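2-hydroxyhepta-2,4-diene-1, 7-dioateisomerase (Mycobacterium abscessus, PDB 3R6O) is a magnesium-binding member of the fumarylacetoacetate hydrolase family, and probably isomerises 2-hydroxyhepta-2,4-diene-1,7-dioate. Local coordinates at residues Thr282-Pro285 / Gly286-Phe290; Phe132-Ser135 / Pro136-Ser140. All coordinates share one frame; numbering follows the deposited sequence.

Contact 1. Residues Thr282-Pro285 / Gly286-Phe290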
loop_
_atom_site.group_PDB
_atom_site.type_symbol
_atom_site.label_atom_id
_atom_site.label_comp_id
_atom_site.label_asym_id
_atom_site.label_seq_id
_atom_site.Cartn_x
_atom_site.Cartn_y
_atom_site.Cartn_z
ATOM N N THR A 282 -7.538 -13.428 0.399
ATOM C CA THR A 282 -7.530 -14.335 1.541
ATOM C C THR A 282 -6.767 -15.631 1.319
ATOM O O THR A 282 -6.854 -16.517 2.144
ATOM C CB THR A 282 -8.938 -14.638 2.045
ATOM O OG1 THR A 282 -9.717 -15.274 1.017
ATOM C CG2 THR A 282 -9.604 -13.326 2.526
ATOM N N GLY A 283 -6.011 -15.741 0.222
ATOM C CA GLY A 283 -5.224 -16.942 -0.026
ATOM C C GLY A 283 -5.661 -17.720 -1.259
ATOM O O GLY A 283 -6.766 -17.581 -1.707
ATOM N N THR A 284 -4.744 -18.516 -1.796
ATOM C CA THR A 284 -4.986 -19.381 -2.940
ATOM C C THR A 284 -4.753 -20.868 -2.620
ATOM O O THR A 284 -3.890 -21.216 -1.798
ATOM C CB THR A 284 -4.073 -18.937 -4.120
ATOM O OG1 THR A 284 -4.562 -19.473 -5.334
ATOM C CG2 THR A 284 -2.604 -19.322 -3.892
ATOM N N PRO A 285 -5.546 -21.764 -3.228
ATOM C CA PRO A 285 -5.261 -23.193 -3.008
ATOM C C PRO A 285 -4.081 -23.683 -3.870
ATOM O O PRO A 285 -3.406 -22.872 -4.471
ATOM C CB PRO A 285 -6.552 -23.868 -3.441
ATOM C CG PRO A 285 -7.129 -22.956 -4.442
ATOM C CD PRO A 285 -6.790 -21.573 -3.990
ATOM N N GLY A 286 -3.852 -24.993 -3.937
ATOM C CA GLY A 286 -2.812 -25.556 -4.828
ATOM C C GLY A 286 -3.089 -25.480 -6.334
ATOM O O GLY A 286 -4.115 -24.955 -6.752
ATOM N N GLY A 287 -2.197 -26.049 -7.146
ATOM C CA GLY A 287 -2.335 -26.043 -8.606
ATOM C C GLY A 287 -1.674 -24.865 -9.341
ATOM O O GLY A 287 -1.860 -24.684 -10.528
ATOM N N CYS A 288 -0.886 -24.074 -8.628
ATOM C CA CYS A 288 -0.129 -22.951 -9.229
ATOM C C CYS A 288 1.018 -23.485 -10.086
ATOM O O CYS A 288 1.463 -24.622 -9.903
ATOM C CB CYS A 288 0.462 -22.065 -8.125
ATOM S SG CYS A 288 -0.727 -21.298 -6.959
ATOM N N GLY A 289 1.508 -22.644 -10.997
ATOM C CA GLY A 289 2.563 -22.965 -11.929
ATOM C C GLY A 289 3.846 -23.544 -11.326
ATOM O O GLY A 289 4.425 -24.445 -11.891
ATOM N N PHE A 290 4.265 -23.025 -10.181
ATOM C CA PHE A 290 5.529 -23.393 -9.582
ATOM C C PHE A 290 5.494 -24.812 -9.002
ATOM O O PHE A 290 6.528 -25.353 -8.665
ATOM C CB PHE A 290 5.949 -22.368 -8.493
ATOM C CG PHE A 290 5.238 -22.540 -7.189
ATOM C CD1 PHE A 290 5.811 -23.293 -6.155
ATOM C CD2 PHE A 290 4.013 -21.954 -6.979
ATOM C CE1 PHE A 290 5.157 -23.454 -4.952
ATOM C CE2 PHE A 290 3.352 -22.114 -5.801
ATOM C CZ PHE A 290 3.927 -22.864 -4.760
#

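Contact 2. Residues Phe132-Ser135 / Pro136-Ser140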
loop_
_atom_site.group_PDB
_atom_site.type_symbol
_atom_site.label_atom_id
_atom_site.label_comp_id
_atom_site.label_asym_id
_atom_site.label_seq_id
_atom_site.Cartn_x
_atom_site.Cartn_y
_atom_site.Cartn_z
ATOM N N PHE A 132 1.366 -10.341 2.916
ATOM C CA PHE A 132 1.999 -9.617 1.801
ATOM C C PHE A 132 1.211 -8.391 1.502
ATOM O O PHE A 132 0.044 -8.297 1.908
ATOM C CB PHE A 132 2.038 -10.437 0.505
ATOM C CG PHE A 132 2.784 -11.724 0.641
ATOM C CD1 PHE A 132 4.108 -11.703 0.984
ATOM C CD2 PHE A 132 2.138 -12.944 0.477
ATOM C CE1 PHE A 132 4.842 -12.906 1.168
ATOM C CE2 PHE A 132 2.859 -14.152 0.668
ATOM C CZ PHE A 132 4.204 -14.114 1.012
ATOM N N MET A 133 1.845 -7.474 0.748
ATOM C CA MET A 133 1.165 -6.297 0.253
ATOM C C MET A 133 1.392 -6.180 -1.258
ATOM O O MET A 133 2.526 -6.308 -1.747
ATOM C CB MET A 133 1.597 -5.025 1.003
ATOM C CG MET A 133 0.371 -4.155 1.439
ATOM S SD MET A 133 0.787 -2.714 2.387
ATOM C CE MET A 133 1.758 -3.444 3.641
ATOM N N LYS A 134 0.297 -5.965 -1.983
ATOM C CA LYS A 134 0.310 -5.588 -3.396
ATOM C C LYS A 134 0.186 -4.075 -3.619
ATOM O O LYS A 134 -0.658 -3.451 -3.029
ATOM C CB LYS A 134 -0.877 -6.255 -4.110
ATOM C CG LYS A 134 -0.689 -7.800 -4.101
ATOM C CD LYS A 134 -1.697 -8.479 -4.959
ATOM C CE LYS A 134 -1.361 -8.537 -6.424
ATOM N NZ LYS A 134 -0.339 -9.626 -6.781
ATOM N N SER A 135 0.966 -3.515 -4.538
ATOM C CA SER A 135 0.816 -2.108 -4.880
ATOM C C SER A 135 -0.615 -1.847 -5.322
ATOM O O SER A 135 -1.159 -2.647 -6.107
ATOM C CB SER A 135 1.747 -1.749 -6.022
ATOM O OG SER A 135 1.595 -0.408 -6.386
ATOM N N PRO A 136 -1.241 -0.775 -4.798
ATOM C CA PRO A 136 -2.611 -0.488 -5.300
ATOM C C PRO A 136 -2.666 -0.284 -6.808
ATOM O O PRO A 136 -3.732 -0.467 -7.424
ATOM C CB PRO A 136 -3.016 0.813 -4.564
ATOM C CG PRO A 136 -2.125 0.921 -3.427
ATOM C CD PRO A 136 -0.831 0.179 -3.747
ATOM N N THR A 137 -1.553 0.070 -7.436
ATOM C CA THR A 137 -1.597 0.299 -8.897
ATOM C C THR A 137 -1.479 -1.007 -9.702
ATOM O O THR A 137 -1.363 -0.962 -10.926
ATOM C CB THR A 137 -0.543 1.282 -9.354
ATOM O OG1 THR A 137 0.752 0.869 -8.917
ATOM C CG2 THR A 137 -0.878 2.711 -8.803
ATOM N N SER A 138 -1.413 -2.146 -9.000
ATOM C CA SER A 138 -1.547 -3.445 -9.630
ATOM C C SER A 138 -3.013 -3.786 -9.972
ATOM O O SER A 138 -3.250 -4.693 -10.782
ATOM C CB SER A 138 -0.956 -4.572 -8.785
ATOM O OG SER A 138 -1.645 -4.783 -7.557
ATOM N N ILE A 139 -3.960 -3.090 -9.316
ATOM C CA ILE A 139 -5.382 -3.390 -9.423
ATOM C C ILE A 139 -5.799 -3.283 -10.874
ATOM O O ILE A 139 -5.328 -2.393 -11.619
ATOM C CB ILE A 139 -6.257 -2.418 -8.577
ATOM C CG1 ILE A 139 -6.161 -2.770 -7.096
ATOM C CG2 ILE A 139 -7.753 -2.346 -9.106
ATOM C CD1 ILE A 139 -6.860 -4.100 -6.663
ATOM N N SER A 140 -6.669 -4.206 -11.247
ATOM C CA SER A 140 -7.050 -4.432 -12.615
ATOM C C SER A 140 -8.432 -5.036 -12.674
ATOM O O SER A 140 -8.961 -5.539 -11.672
ATOM C CB SER A 140 -6.085 -5.419 -13.268
ATOM O OG SER A 140 -5.988 -5.075 -14.610
#

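Contact 1. Residues Thr282-Pro285 / Gly286-Phe290
The peptide joining P285 to G286 is the flat group met by the side chain of C288. The sulfur approaches from the oxygen end of this peptide rather than over either face, with C288 SG 4.0 Å from P285 O. At this distance it is a van der Waals contact; the carbonyl oxygen also has a hydrogen bond with H116 ND1. At the other end of the peptide, G286 N bonds to T115 OG1. The proline ring packs against Q250.

The sulfur has a second neighbour in the methyl of T284: T284 CG2 lies 4.1 Å from C288 SG. The T284 hydroxyl is turned opposite the backbone N (chi1 -162°). There OG1 hydrogen-bonds to I159 O and Q250 NE2, while CG2 is left to meet the sulfur. The chain bends at G286 and G287, which brings the C288 side chain back toward T284 and P285. G283 and G287 adopt positive phi, a backbone conformation favoured by glycine.

The nearest atom of the T284 side chain is about 5 Å from the bound magnesium ion, and the side chain touches E158 and E160. G283 N bonds to E160 OE1, which would help hold this metal ligand in place. The loop follows strand 279-281 and runs beside strands 155-165 and 247-253. At its start, T282 rests on helix 261-269. At its far end, G289 N and F290 N bond to the carboxylate of D156.

Contact 2. Residues Phe132-Ser135 / Pro136-Ser140
S138 bonds twice to the carbonyl oxygen of S135. Its hydroxyl is the donor in the shorter bond, S138 OG to S135 O at 2.6 Å, and comes in almost straight over the end of the carbonyl (C=O...OG angle 162°). S138 N reaches the same S135 O at 2.9 Å, from above the carbonyl plane. The S138 hydroxyl sits between its own N and carbonyl carbon (chi1 66°), which turns it back to the oxygen.

The backbone bond closes a type I turn with P136 and T137 at its corners. I139 N then bonds to P136 O, continuing the 3-10 segment. A weak bond runs from T137 N to S135 OG, at 3.4 Å. The S135 and T137 hydroxyls also bond to Q105 and A273 of the second subunit. K134 NZ forms a salt bridge with the magnesium ligand D189 and bonds to K214 O.

Packing completes the contact. K134 CB is 3.8 Å from S138 OG, and the lysine chain bends so that CE lies 3.9 Å from S138 OG.

The turn links strand 130-134, paired with strand 106-110, to strand 139-140, which runs parallel to strand 220-221.

Overall arrangement
Contact 2 comes first along the chain and contact 1 well after it, both within the fumarylacetoacetate hydrolase C-terminal region. Their centres are 18 Å apart and their nearest atoms about 8 Å apart, so they do not touch. The large mixed sheet relates them. Strand 130-134 runs into contact 2 and strand 279-281 into contact 1, with strand 106-110 between them in that sheet. Each contact contains a residue bonded to a different magnesium ligand: G283 to E160, K134 to D189. Contact 2 also lies against the second subunit, whereas contact 1 meets no other protein chain of the assembly. Both lie close to the magnesium site, which is probably the active site, as in other members of the FAH family.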